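Local coordinates for glycoside hydrolase family protein (Novosphingobium sp. PP1Y, PDB 6Q2F) that probably hydrolyses terminal alpha-L-rhamnose residues from rhamnosylated glycosides, at residues 919-924 with 950-955; 925-930 with 941-946; 902-907 with 961-966. All coordinates share one frame; numbering follows the deposited sequence.

Contact 1 of 3, residues 919-924 with 950-955; sequences AHFRVT and TVVPLH
An antiparallel strand pair within the curled antiparallel sheet that also holds strands 902-908, 926-932, 937-946 and 961-967 is joined here, strand 915-921 running beside strand 949-956 at 152° between the short segments. Two hydrogen-bonded pairs, Ala919 with Val952 and Phe921 with Thr950, flank the non-hydrogen-bonded pair of His920 and Val951. Of the four amide bonds, Phe921 N to Thr950 O is 2.9 Å long, nearly straight at the hydrogen and in the carbonyl plane; Ala919 N instead meets Val952 O from above that plane. At the non-hydrogen-bonded pair the backbone gap is bridged by a CA-H...O contact, Val951 CA standing 3.2 Å from Ala919 O.

On one face of the sheet His920 and Val951 lie alongside each other and point the same way. Val951 CG2, set anti to the carbonyl carbon, comes over the imidazole face 4.1 Å from its centroid, 23° off the ring normal, which meets the geometry of a CH-pi contact. The polar side of the ring is held separately, through ND1 to Glu949.

The other face carries Ala919, Phe921, Thr950, Val952 and Leu954. Phe921 CE1 reaches Val952 CG2 obliquely at 3.9 Å, and Ala919 CB touches Leu954 CD1 at the same distance. Past Phe921 the strand ends in an inverse gamma turn centred on Arg922, closed by a weak bond from Val923 N to Phe921 O. The turn brings Val923 O within 2.7 Å of Thr950 OG1, which lies beside its own backbone N (chi1 -61°) and donates from above the carbonyl plane; with its N on Phe921 O and OG1 on Val923 O, Thr950 holds the chain on both sides of Arg922. Arg922 takes no part in the pairing; its NH1 forms a salt bridge with Asp733 OD2.

Contact 2 of 3, residues 925-930 with 941-946; sequences GKQPEL and ISYRIS
Tyr943 presents one ring face to Pro928 CD and Gln927 CA, and this crossing organises the contact between the two arms of the hairpin 926-932 and 937-946. Its CG occupies the crowded position between backbone N and carbonyl carbon (chi1 68°), the ring plane turned about CB-CG to stand nearly perpendicular to the CA-CB-CG plane (chi2 -88°). Pro928 CD sits 3.7 Å from the ring centroid and 22° off the normal, a CH-pi contact displaced toward the CG rim, where CD is 3.5 Å from Tyr943 CG. Further along the same ring, Gln927 CB lies 3.6 Å from Tyr943 OH.

Ile941 also meets the proline, its CG2 3.9 Å from Pro928 CG and 3.5 Å from Pro928 O, while CD1 crosses obliquely to Leu930 CD1 at 3.8 Å. At the other end Ile945 extends CD1 to 3.6 Å from Lys926 O, beside Gly925, whose positive phi favours glycine.

An alanine at Tyr943 removes the ring under Pro928 CD and the hydroxyl bonded to Arg972 O, and would probably loosen the packing between the two hairpin arms.

No hydrogen bond joins the segments, and their strand axes stay 8.1 Å apart; the evidence therefore assigns cohesion here to apolar and CH-pi contacts, while Lys926 NZ bonds to Arg967 O and Glu929 OE2 forms a salt bridge with Lys968.

Contact 3 of 3, residues 902-907 with 961-966; sequences GEIYYL and AVFVVF
Ala961 opens the strand by placing its CB 3.5 Å from Tyr906 OH, while its CA makes a CA-H...O contact with Leu907 O. Val962 follows as a hydrogen-bonded pair with Leu907: Leu907 N reaches Val962 O at 3.0 Å, nearly along the C=O axis, and Val962 N returns a bond to Leu907 O.

Phe963, opposite Tyr906 in a non-hydrogen-bonded pair, makes the tightest side-chain contact. Tyr906 CG is anti to its backbone N, whereas Phe963 CG is anti to its carbonyl carbon, and the two side chains cross obliquely. Tyr906 CD1 lies over the phenylalanine face, 3.3 Å from Phe963 CZ and offset toward the rim; the ring planes meet at 35°. At the edge of the same ring, Phe963 CD2 has Ile904 CG2 at 3.6 Å.

Val964 pairs with Tyr905 through two in-plane amide bonds, the one from Tyr905 N to Val964 O being 2.9 Å long, and its CG2 meets Leu907 CD1 on the face shared with Tyr905. Val965 stands beside Ile904 on the face of Phe963. Phe966 pairs with Glu903, and Phe966 N to Glu903 O spans 2.8 Å; its ring meets that of Tyr905 obliquely, with planes at 80° and Phe966 CE1 3.7 Å from Tyr905 CD1. Gly902 fits at this end because a CB would clash with Phe966 O and, at these backbone angles, would also jam against the carbonyl O of the preceding residue.

The near-antiparallel pair (170°) lies inside the sheet, with strand 894-899 bonded beyond 902-908 and strand 926-932 beyond 961-967. Tyr906 and Ala961 rest on helix 657-670, Phe963 on helix 712-726, while Tyr905 and Phe966 meet Phe921 across the other face.

In the fold
Followed from its N terminus, the chain reaches these contacts late, at strand 902-908, then 915-921, 926-932, 937-946, 949-956 and 961-967. Contact 3 closes the outermost loop, 53 residues between its segments; contact 1 closes a loop of 25 inside it, and contact 2 the innermost, of 10. The three are thus nested without crossing, and all reach one antiparallel sheet. Contacts 1 and 2 join where Val951 N probably bonds to Arg944 O, and contacts 2 and 3 where Val965 N probably bonds to Glu929 O. Contacts 1 and 3 meet through side chains, Leu954 against Leu907 and Val923 against Phe966, so the curled sheet packs against itself.

Contact 1 of 3, residues 919-924 with 950-955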
ATOM      1  N   ALA A 919       2.078 -25.208  21.985  1.00 37.94           N
ATOM      2  CA  ALA A 919       2.612 -24.690  20.731  1.00 39.85           C
ATOM      3  C   ALA A 919       3.614 -25.686  20.162  1.00 41.57           C
ATOM      4  O   ALA A 919       4.501 -26.155  20.888  1.00 41.78           O
ATOM      5  CB  ALA A 919       3.275 -23.329  20.940  1.00 30.62           C
ATOM      6  N   HIS A 920       3.461 -26.009  18.871  1.00 32.45           N
ATOM      7  CA  HIS A 920       4.280 -26.999  18.166  1.00 35.13           C
ATOM      8  C   HIS A 920       5.162 -26.286  17.158  1.00 27.63           C
ATOM      9  O   HIS A 920       4.651 -25.629  16.249  1.00 33.08           O
ATOM     10  CB  HIS A 920       3.419 -28.033  17.430  1.00 35.69           C
ATOM     11  CG  HIS A 920       2.593 -28.895  18.337  1.00 37.92           C
ATOM     12  ND1 HIS A 920       2.697 -30.271  18.356  1.00 32.59           N
ATOM     13  CD2 HIS A 920       1.655 -28.574  19.260  1.00 30.50           C
ATOM     14  CE1 HIS A 920       1.865 -30.758  19.259  1.00 38.19           C
ATOM     15  NE2 HIS A 920       1.208 -29.753  19.809  1.00 34.25           N
ATOM     16  N   PHE A 921       6.476 -26.429  17.308  1.00 29.58           N
ATOM     17  CA  PHE A 921       7.435 -25.803  16.411  1.00 29.85           C
ATOM     18  C   PHE A 921       8.220 -26.896  15.701  1.00 35.41           C
ATOM     19  O   PHE A 921       8.618 -27.895  16.326  1.00 33.22           O
ATOM     20  CB  PHE A 921       8.384 -24.871  17.164  1.00 24.16           C
ATOM     21  CG  PHE A 921       7.684 -23.846  18.003  1.00 30.67           C
ATOM     22  CD1 PHE A 921       7.238 -24.164  19.271  1.00 30.94           C
ATOM     23  CD2 PHE A 921       7.471 -22.560  17.527  1.00 29.82           C
ATOM     24  CE1 PHE A 921       6.596 -23.225  20.047  1.00 31.82           C
ATOM     25  CE2 PHE A 921       6.830 -21.615  18.294  1.00 26.75           C
ATOM     26  CZ  PHE A 921       6.384 -21.950  19.558  1.00 28.61           C
ATOM     27  N   ARG A 922       8.426 -26.713  14.393  1.00 33.72           N
ATOM     28  CA  ARG A 922       9.211 -27.658  13.599  1.00 30.93           C
ATOM     29  C   ARG A 922      10.695 -27.371  13.831  1.00 27.97           C
ATOM     30  O   ARG A 922      11.408 -26.822  12.990  1.00 28.35           O
ATOM     31  CB  ARG A 922       8.842 -27.560  12.126  1.00 31.19           C
ATOM     32  CG  ARG A 922       9.504 -28.627  11.234  1.00 29.08           C
ATOM     33  CD  ARG A 922       9.138 -28.390   9.759  1.00 31.51           C
ATOM     34  NE  ARG A 922       9.614 -27.094   9.277  1.00 34.79           N
ATOM     35  CZ  ARG A 922       9.033 -26.384   8.311  1.00 28.96           C
ATOM     36  NH1 ARG A 922       7.920 -26.816   7.735  1.00 25.92           N
ATOM     37  NH2 ARG A 922       9.558 -25.229   7.936  1.00 26.11           N
ATOM     38  N   VAL A 923      11.158 -27.725  15.028  1.00 27.10           N
ATOM     39  CA  VAL A 923      12.553 -27.523  15.398  1.00 26.82           C
ATOM     40  C   VAL A 923      12.886 -28.523  16.489  1.00 36.56           C
ATOM     41  O   VAL A 923      12.014 -29.007  17.210  1.00 37.34           O
ATOM     42  CB  VAL A 923      12.856 -26.077  15.869  1.00 30.33           C
ATOM     43  CG1 VAL A 923      12.038 -25.746  17.111  1.00 33.42           C
ATOM     44  CG2 VAL A 923      14.347 -25.878  16.170  1.00 27.96           C
ATOM     45  N   THR A 924      14.177 -28.795  16.622  1.00 30.15           N
ATOM     46  CA  THR A 924      14.689 -29.877  17.424  1.00 38.57           C
ATOM     47  C   THR A 924      16.076 -29.470  17.914  1.00 26.62           C
ATOM     48  O   THR A 924      16.699 -28.575  17.353  1.00 26.61           O
ATOM     49  CB  THR A 924      14.680 -31.130  16.537  1.00 47.64           C
ATOM     50  OG1 THR A 924      15.490 -30.897  15.384  1.00 76.86           O
ATOM     51  CG2 THR A 924      13.291 -31.562  16.198  1.00 54.30           C
ATOM     52  N   THR A 950       9.174 -29.529  18.657  1.00 38.21           N
ATOM     53  CA  THR A 950       9.243 -29.126  20.051  1.00 37.67           C
ATOM     54  C   THR A 950       7.861 -28.632  20.450  1.00 38.24           C
ATOM     55  O   THR A 950       7.255 -27.836  19.729  1.00 29.85           O
ATOM     56  CB  THR A 950      10.296 -28.034  20.263  1.00 35.66           C
ATOM     57  OG1 THR A 950      11.579 -28.539  19.879  1.00 35.84           O
ATOM     58  CG2 THR A 950      10.346 -27.587  21.742  1.00 32.47           C
ATOM     59  N   VAL A 951       7.366 -29.111  21.571  1.00 32.52           N
ATOM     60  CA  VAL A 951       6.072 -28.713  22.077  1.00 40.30           C
ATOM     61  C   VAL A 951       6.284 -27.859  23.312  1.00 47.17           C
ATOM     62  O   VAL A 951       6.972 -28.236  24.220  1.00 36.92           O
ATOM     63  CB  VAL A 951       5.179 -29.901  22.399  1.00 42.53           C
ATOM     64  CG1 VAL A 951       3.784 -29.452  22.686  1.00 40.62           C
ATOM     65  CG2 VAL A 951       5.170 -30.875  21.260  1.00 36.65           C
ATOM     66  N   VAL A 952       5.694 -26.680  23.314  1.00 43.04           N
ATOM     67  CA  VAL A 952       5.871 -25.767  24.411  1.00 35.77           C
ATOM     68  C   VAL A 952       4.564 -25.301  24.945  1.00 40.26           C
ATOM     69  O   VAL A 952       3.771 -24.807  24.203  1.00 37.91           O
ATOM     70  CB  VAL A 952       6.648 -24.541  23.943  1.00 41.25           C
ATOM     71  CG1 VAL A 952       6.910 -23.585  25.072  1.00 39.34           C
ATOM     72  CG2 VAL A 952       7.935 -24.960  23.305  1.00 38.68           C
ATOM     73  N   PRO A 953       4.314 -25.425  26.232  1.00 34.83           N
ATOM     74  CA  PRO A 953       3.049 -24.912  26.748  1.00 35.05           C
ATOM     75  C   PRO A 953       3.185 -23.397  26.891  1.00 34.99           C
ATOM     76  O   PRO A 953       4.111 -22.940  27.490  1.00 41.53           O
ATOM     77  CB  PRO A 953       2.916 -25.580  28.094  1.00 36.48           C
ATOM     78  CG  PRO A 953       4.286 -25.925  28.482  1.00 39.96           C
ATOM     79  CD  PRO A 953       5.030 -26.214  27.229  1.00 40.11           C
ATOM     80  N   LEU A 954       2.266 -22.650  26.333  1.00 33.83           N
ATOM     81  CA  LEU A 954       2.345 -21.197  26.353  1.00 37.09           C
ATOM     82  C   LEU A 954       1.074 -20.619  26.938  1.00 36.90           C
ATOM     83  O   LEU A 954      -0.031 -21.069  26.618  1.00 45.21           O
ATOM     84  CB  LEU A 954       2.548 -20.609  24.950  1.00 35.58           C
ATOM     85  CG  LEU A 954       3.913 -20.767  24.292  1.00 40.02           C
ATOM     86  CD1 LEU A 954       3.869 -20.062  22.962  1.00 47.38           C
ATOM     87  CD2 LEU A 954       5.001 -20.173  25.169  1.00 39.42           C
ATOM     88  N   HIS A 955       1.236 -19.616  27.782  1.00 37.37           N
ATOM     89  CA  HIS A 955       0.128 -18.756  28.145  1.00 38.08           C
ATOM     90  C   HIS A 955       0.329 -17.442  27.420  1.00 40.21           C
ATOM     91  O   HIS A 955       1.412 -16.855  27.481  1.00 47.88           O
ATOM     92  CB  HIS A 955       0.036 -18.506  29.649  1.00 36.49           C
ATOM     93  CG  HIS A 955      -1.059 -17.554  30.002  1.00 49.61           C
ATOM     94  ND1 HIS A 955      -2.364 -17.961  30.171  1.00 49.56           N
ATOM     95  CD2 HIS A 955      -1.061 -16.205  30.137  1.00 46.79           C
ATOM     96  CE1 HIS A 955      -3.115 -16.909  30.443  1.00 58.36           C
ATOM     97  NE2 HIS A 955      -2.351 -15.831  30.426  1.00 54.06           N
TER

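Contact 2 of 3, residues 925-930 with 941-946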
ATOM      1  N   GLY A 925      16.550 -30.105  18.984  1.00 28.95           N
ATOM      2  CA  GLY A 925      17.907 -29.837  19.437  1.00 28.73           C
ATOM      3  C   GLY A 925      18.149 -28.516  20.161  1.00 38.80           C
ATOM      4  O   GLY A 925      19.299 -28.226  20.522  1.00 32.22           O
ATOM      5  N   LYS A 926      17.113 -27.710  20.404  1.00 33.30           N
ATOM      6  CA  LYS A 926      17.279 -26.397  21.015  1.00 33.08           C
ATOM      7  C   LYS A 926      16.370 -26.264  22.231  1.00 38.56           C
ATOM      8  O   LYS A 926      15.226 -26.718  22.209  1.00 40.55           O
ATOM      9  CB  LYS A 926      16.972 -25.280  20.004  1.00 29.80           C
ATOM     10  CG  LYS A 926      17.901 -25.243  18.776  1.00 28.44           C
ATOM     11  CD  LYS A 926      19.275 -24.659  19.134  1.00 32.53           C
ATOM     12  CE  LYS A 926      20.074 -24.298  17.864  1.00 36.90           C
ATOM     13  NZ  LYS A 926      21.422 -23.727  18.172  1.00 31.12           N
ATOM     14  N   GLN A 927      16.855 -25.623  23.289  1.00 36.72           N
ATOM     15  CA  GLN A 927      15.965 -25.374  24.410  1.00 35.95           C
ATOM     16  C   GLN A 927      15.320 -24.016  24.240  1.00 33.53           C
ATOM     17  O   GLN A 927      16.028 -22.999  24.229  1.00 31.34           O
ATOM     18  CB  GLN A 927      16.661 -25.488  25.755  1.00 46.51           C
ATOM     19  CG  GLN A 927      17.900 -24.699  25.995  1.00 58.52           C
ATOM     20  CD  GLN A 927      18.265 -24.767  27.457  1.00 65.71           C
ATOM     21  OE1 GLN A 927      17.383 -24.759  28.309  1.00 55.25           O
ATOM     22  NE2 GLN A 927      19.557 -24.889  27.758  1.00 77.58           N
ATOM     23  N   PRO A 928      14.011 -23.958  24.058  1.00 32.74           N
ATOM     24  CA  PRO A 928      13.364 -22.680  23.763  1.00 29.26           C
ATOM     25  C   PRO A 928      13.419 -21.764  24.965  1.00 37.80           C
ATOM     26  O   PRO A 928      13.503 -22.215  26.104  1.00 33.99           O
ATOM     27  CB  PRO A 928      11.923 -23.081  23.425  1.00 27.62           C
ATOM     28  CG  PRO A 928      11.727 -24.403  24.105  1.00 29.99           C
ATOM     29  CD  PRO A 928      13.060 -25.076  24.127  1.00 32.65           C
ATOM     30  N   GLU A 929      13.400 -20.462  24.689  1.00 34.25           N
ATOM     31  CA  GLU A 929      13.224 -19.441  25.709  1.00 39.40           C
ATOM     32  C   GLU A 929      12.259 -18.396  25.179  1.00 38.61           C
ATOM     33  O   GLU A 929      12.220 -18.127  23.972  1.00 31.75           O
ATOM     34  CB  GLU A 929      14.546 -18.763  26.078  1.00 41.00           C
ATOM     35  CG  GLU A 929      15.492 -19.621  26.905  1.00 35.79           C
ATOM     36  CD  GLU A 929      16.745 -18.860  27.318  1.00 46.47           C
ATOM     37  OE1 GLU A 929      17.188 -17.972  26.549  1.00 48.99           O
ATOM     38  OE2 GLU A 929      17.273 -19.137  28.418  1.00 54.33           O
ATOM     39  N   LEU A 930      11.466 -17.821  26.084  1.00 34.20           N
ATOM     40  CA  LEU A 930      10.659 -16.661  25.720  1.00 32.56           C
ATOM     41  C   LEU A 930      11.485 -15.391  25.849  1.00 37.05           C
ATOM     42  O   LEU A 930      12.120 -15.161  26.883  1.00 41.73           O
ATOM     43  CB  LEU A 930       9.418 -16.536  26.600  1.00 31.18           C
ATOM     44  CG  LEU A 930       8.465 -17.715  26.651  1.00 36.15           C
ATOM     45  CD1 LEU A 930       7.288 -17.394  27.569  1.00 30.92           C
ATOM     46  CD2 LEU A 930       8.010 -18.078  25.258  1.00 29.52           C
ATOM     47  N   ILE A 941      11.419 -21.784  29.802  1.00 39.41           N
ATOM     48  CA  ILE A 941      10.086 -22.306  29.548  1.00 34.01           C
ATOM     49  C   ILE A 941      10.172 -23.829  29.518  1.00 41.32           C
ATOM     50  O   ILE A 941      11.224 -24.401  29.223  1.00 45.22           O
ATOM     51  CB  ILE A 941       9.505 -21.697  28.238  1.00 40.76           C
ATOM     52  CG1 ILE A 941       7.981 -21.829  28.196  1.00 53.67           C
ATOM     53  CG2 ILE A 941      10.150 -22.278  26.984  1.00 36.00           C
ATOM     54  CD1 ILE A 941       7.271 -20.860  29.107  1.00 62.72           C
ATOM     55  N   SER A 942       9.080 -24.485  29.894  1.00 42.18           N
ATOM     56  CA  SER A 942       8.993 -25.935  29.804  1.00 37.76           C
ATOM     57  C   SER A 942       8.830 -26.357  28.351  1.00 43.09           C
ATOM     58  O   SER A 942       8.262 -25.624  27.543  1.00 41.23           O
ATOM     59  CB  SER A 942       7.820 -26.460  30.634  1.00 34.83           C
ATOM     60  OG  SER A 942       8.058 -26.269  32.013  1.00 41.34           O
ATOM     61  N   TYR A 943       9.331 -27.547  28.020  1.00 37.74           N
ATOM     62  CA  TYR A 943       9.247 -28.007  26.642  1.00 37.12           C
ATOM     63  C   TYR A 943       9.469 -29.511  26.588  1.00 41.24           C
ATOM     64  O   TYR A 943      10.036 -30.110  27.505  1.00 40.90           O
ATOM     65  CB  TYR A 943      10.272 -27.296  25.739  1.00 34.86           C
ATOM     66  CG  TYR A 943      11.707 -27.662  26.052  1.00 35.51           C
ATOM     67  CD1 TYR A 943      12.425 -26.956  27.007  1.00 38.89           C
ATOM     68  CD2 TYR A 943      12.336 -28.728  25.415  1.00 36.50           C
ATOM     69  CE1 TYR A 943      13.732 -27.286  27.312  1.00 34.06           C
ATOM     70  CE2 TYR A 943      13.639 -29.074  25.722  1.00 40.00           C
ATOM     71  CZ  TYR A 943      14.331 -28.349  26.674  1.00 39.06           C
ATOM     72  OH  TYR A 943      15.631 -28.686  26.985  1.00 43.65           O
ATOM     73  N   ARG A 944       9.048 -30.103  25.469  1.00 42.24           N
ATOM     74  CA  ARG A 944       9.335 -31.493  25.144  1.00 41.45           C
ATOM     75  C   ARG A 944       9.724 -31.578  23.680  1.00 34.69           C
ATOM     76  O   ARG A 944       9.009 -31.059  22.812  1.00 36.14           O
ATOM     77  CB  ARG A 944       8.131 -32.406  25.429  1.00 51.45           C
ATOM     78  CG  ARG A 944       7.987 -33.542  24.443  1.00 71.45           C
ATOM     79  CD  ARG A 944       6.992 -34.584  24.924  1.00 80.68           C
ATOM     80  NE  ARG A 944       7.563 -35.478  25.928  1.00 89.15           N
ATOM     81  CZ  ARG A 944       8.068 -36.677  25.657  1.00 94.47           C
ATOM     82  NH1 ARG A 944       8.072 -37.130  24.408  1.00 94.09           N
ATOM     83  NH2 ARG A 944       8.562 -37.428  26.638  1.00 96.04           N
ATOM     84  N   ILE A 945      10.879 -32.186  23.416  1.00 37.74           N
ATOM     85  CA  ILE A 945      11.362 -32.398  22.058  1.00 34.45           C
ATOM     86  C   ILE A 945      11.084 -33.847  21.710  1.00 32.90           C
ATOM     87  O   ILE A 945      11.418 -34.751  22.480  1.00 42.59           O
ATOM     88  CB  ILE A 945      12.858 -32.076  21.931  1.00 38.68           C
ATOM     89  CG1 ILE A 945      13.137 -30.654  22.414  1.00 34.36           C
ATOM     90  CG2 ILE A 945      13.311 -32.250  20.494  1.00 40.69           C
ATOM     91  CD1 ILE A 945      14.562 -30.212  22.221  1.00 34.72           C
ATOM     92  N   SER A 946      10.446 -34.068  20.567  1.00 36.90           N
ATOM     93  CA  SER A 946       9.967 -35.397  20.243  1.00 40.90           C
ATOM     94  C   SER A 946       9.418 -35.426  18.829  1.00 45.36           C
ATOM     95  O   SER A 946       8.666 -34.532  18.431  1.00 44.37           O
ATOM     96  CB  SER A 946       8.885 -35.829  21.236  1.00 48.97           C
ATOM     97  OG  SER A 946       8.479 -37.155  20.981  1.00 60.79           O
TER

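Contact 3 of 3, residues 902-907 with 961-966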
ATOM      1  N   GLY A 902      20.260 -20.428  15.315  1.00 27.44           N
ATOM      2  CA  GLY A 902      19.018 -21.095  15.663  1.00 27.29           C
ATOM      3  C   GLY A 902      17.801 -20.382  15.103  1.00 23.56           C
ATOM      4  O   GLY A 902      17.889 -19.588  14.179  1.00 25.65           O
ATOM      5  N   GLU A 903      16.643 -20.720  15.670  1.00 26.20           N
ATOM      6  CA  GLU A 903      15.354 -20.256  15.181  1.00 23.70           C
ATOM      7  C   GLU A 903      14.787 -19.191  16.108  1.00 33.16           C
ATOM      8  O   GLU A 903      15.046 -19.193  17.312  1.00 32.49           O
ATOM      9  CB  GLU A 903      14.351 -21.410  15.105  1.00 22.95           C
ATOM     10  CG  GLU A 903      14.970 -22.698  14.652  1.00 27.00           C
ATOM     11  CD  GLU A 903      15.590 -22.549  13.292  1.00 33.93           C
ATOM     12  OE1 GLU A 903      14.889 -22.040  12.389  1.00 32.57           O
ATOM     13  OE2 GLU A 903      16.768 -22.916  13.133  1.00 38.49           O
ATOM     14  N   ILE A 904      13.998 -18.291  15.531  1.00 28.60           N
ATOM     15  CA  ILE A 904      13.202 -17.336  16.285  1.00 25.98           C
ATOM     16  C   ILE A 904      11.791 -17.397  15.729  1.00 24.52           C
ATOM     17  O   ILE A 904      11.591 -17.156  14.536  1.00 29.49           O
ATOM     18  CB  ILE A 904      13.749 -15.911  16.177  1.00 32.53           C
ATOM     19  CG1 ILE A 904      15.177 -15.838  16.708  1.00 29.22           C
ATOM     20  CG2 ILE A 904      12.825 -14.946  16.923  1.00 29.09           C
ATOM     21  CD1 ILE A 904      15.853 -14.546  16.287  1.00 30.77           C
ATOM     22  N   TYR A 905      10.821 -17.755  16.577  1.00 24.90           N
ATOM     23  CA  TYR A 905       9.414 -17.676  16.212  1.00 23.43           C
ATOM     24  C   TYR A 905       8.787 -16.475  16.887  1.00 31.89           C
ATOM     25  O   TYR A 905       9.023 -16.224  18.069  1.00 32.93           O
ATOM     26  CB  TYR A 905       8.649 -18.945  16.597  1.00 24.65           C
ATOM     27  CG  TYR A 905       8.976 -20.134  15.744  1.00 31.29           C
ATOM     28  CD1 TYR A 905      10.099 -20.906  16.019  1.00 33.11           C
ATOM     29  CD2 TYR A 905       8.168 -20.502  14.675  1.00 25.52           C
ATOM     30  CE1 TYR A 905      10.422 -22.014  15.256  1.00 32.53           C
ATOM     31  CE2 TYR A 905       8.492 -21.619  13.896  1.00 28.92           C
ATOM     32  CZ  TYR A 905       9.618 -22.369  14.204  1.00 28.40           C
ATOM     33  OH  TYR A 905       9.962 -23.477  13.469  1.00 33.78           O
ATOM     34  N   TYR A 906       8.023 -15.715  16.116  1.00 29.57           N
ATOM     35  CA  TYR A 906       7.255 -14.589  16.620  1.00 26.18           C
ATOM     36  C   TYR A 906       5.794 -14.978  16.568  1.00 27.76           C
ATOM     37  O   TYR A 906       5.307 -15.358  15.506  1.00 31.56           O
ATOM     38  CB  TYR A 906       7.503 -13.340  15.771  1.00 25.48           C
ATOM     39  CG  TYR A 906       6.768 -12.096  16.223  1.00 27.62           C
ATOM     40  CD1 TYR A 906       6.982 -11.548  17.483  1.00 31.91           C
ATOM     41  CD2 TYR A 906       5.873 -11.458  15.385  1.00 24.69           C
ATOM     42  CE1 TYR A 906       6.324 -10.384  17.890  1.00 28.31           C
ATOM     43  CE2 TYR A 906       5.213 -10.307  15.781  1.00 26.30           C
ATOM     44  CZ  TYR A 906       5.447  -9.769  17.018  1.00 24.51           C
ATOM     45  OH  TYR A 906       4.778  -8.606  17.376  1.00 26.01           O
ATOM     46  N   LEU A 907       5.102 -14.867  17.705  1.00 25.64           N
ATOM     47  CA  LEU A 907       3.699 -15.240  17.837  1.00 29.74           C
ATOM     48  C   LEU A 907       2.884 -14.043  18.321  1.00 33.82           C
ATOM     49  O   LEU A 907       3.327 -13.294  19.205  1.00 30.79           O
ATOM     50  CB  LEU A 907       3.519 -16.387  18.838  1.00 29.91           C
ATOM     51  CG  LEU A 907       4.375 -17.656  18.743  1.00 31.80           C
ATOM     52  CD1 LEU A 907       3.863 -18.716  19.724  1.00 32.33           C
ATOM     53  CD2 LEU A 907       4.345 -18.207  17.338  1.00 28.40           C
ATOM     54  N   ALA A 961       2.221 -10.466  22.339  1.00 30.39           N
ATOM     55  CA  ALA A 961       3.191 -10.827  21.332  1.00 27.41           C
ATOM     56  C   ALA A 961       4.441 -11.300  22.047  1.00 30.46           C
ATOM     57  O   ALA A 961       4.857 -10.691  23.031  1.00 36.66           O
ATOM     58  CB  ALA A 961       3.514  -9.627  20.427  1.00 23.99           C
ATOM     59  N   VAL A 962       5.060 -12.370  21.553  1.00 30.83           N
ATOM     60  CA  VAL A 962       6.216 -12.913  22.247  1.00 34.09           C
ATOM     61  C   VAL A 962       7.102 -13.640  21.257  1.00 30.84           C
ATOM     62  O   VAL A 962       6.641 -14.147  20.232  1.00 28.50           O
ATOM     63  CB  VAL A 962       5.785 -13.841  23.408  1.00 39.70           C
ATOM     64  CG1 VAL A 962       5.291 -15.188  22.874  1.00 34.06           C
ATOM     65  CG2 VAL A 962       6.920 -14.010  24.417  1.00 33.82           C
ATOM     66  N   PHE A 963       8.387 -13.688  21.572  1.00 30.15           N
ATOM     67  CA  PHE A 963       9.337 -14.430  20.773  1.00 29.08           C
ATOM     68  C   PHE A 963       9.654 -15.739  21.483  1.00 34.24           C
ATOM     69  O   PHE A 963       9.958 -15.745  22.683  1.00 31.27           O
ATOM     70  CB  PHE A 963      10.590 -13.585  20.544  1.00 22.71           C
ATOM     71  CG  PHE A 963      10.349 -12.376  19.673  1.00 28.92           C
ATOM     72  CD1 PHE A 963       9.896 -11.181  20.220  1.00 25.60           C
ATOM     73  CD2 PHE A 963      10.567 -12.444  18.306  1.00 28.90           C
ATOM     74  CE1 PHE A 963       9.666 -10.064  19.414  1.00 27.39           C
ATOM     75  CE2 PHE A 963      10.350 -11.335  17.483  1.00 23.09           C
ATOM     76  CZ  PHE A 963       9.903 -10.145  18.034  1.00 30.49           C
ATOM     77  N   VAL A 964       9.520 -16.843  20.761  1.00 30.11           N
ATOM     78  CA  VAL A 964       9.961 -18.150  21.239  1.00 28.59           C
ATOM     79  C   VAL A 964      11.259 -18.433  20.498  1.00 32.48           C
ATOM     80  O   VAL A 964      11.276 -18.608  19.275  1.00 29.87           O
ATOM     81  CB  VAL A 964       8.901 -19.238  21.025  1.00 27.14           C
ATOM     82  CG1 VAL A 964       9.299 -20.547  21.751  1.00 27.93           C
ATOM     83  CG2 VAL A 964       7.557 -18.766  21.562  1.00 26.15           C
ATOM     84  N   VAL A 965      12.360 -18.415  21.231  1.00 32.80           N
ATOM     85  CA  VAL A 965      13.701 -18.395  20.664  1.00 32.85           C
ATOM     86  C   VAL A 965      14.345 -19.757  20.885  1.00 34.79           C
ATOM     87  O   VAL A 965      14.371 -20.261  22.015  1.00 32.81           O
ATOM     88  CB  VAL A 965      14.529 -17.269  21.306  1.00 28.96           C
ATOM     89  CG1 VAL A 965      15.956 -17.318  20.816  1.00 27.53           C
ATOM     90  CG2 VAL A 965      13.884 -15.934  20.976  1.00 24.57           C
ATOM     91  N   PHE A 966      14.873 -20.341  19.807  1.00 27.74           N
ATOM     92  CA  PHE A 966      15.508 -21.665  19.825  1.00 30.88           C
ATOM     93  C   PHE A 966      16.963 -21.512  19.405  1.00 31.79           C
ATOM     94  O   PHE A 966      17.314 -21.777  18.253  1.00 30.01           O
ATOM     95  CB  PHE A 966      14.810 -22.604  18.908  1.00 27.84           C
ATOM     96  CG  PHE A 966      13.398 -22.900  19.284  1.00 27.26           C
ATOM     97  CD1 PHE A 966      12.367 -22.053  18.905  1.00 30.09           C
ATOM     98  CD2 PHE A 966      13.096 -24.049  19.993  1.00 32.54           C
ATOM     99  CE1 PHE A 966      11.064 -22.353  19.235  1.00 29.41           C
ATOM    100  CE2 PHE A 966      11.798 -24.345  20.324  1.00 34.23           C
ATOM    101  CZ  PHE A 966      10.785 -23.503  19.951  1.00 28.81           C
TER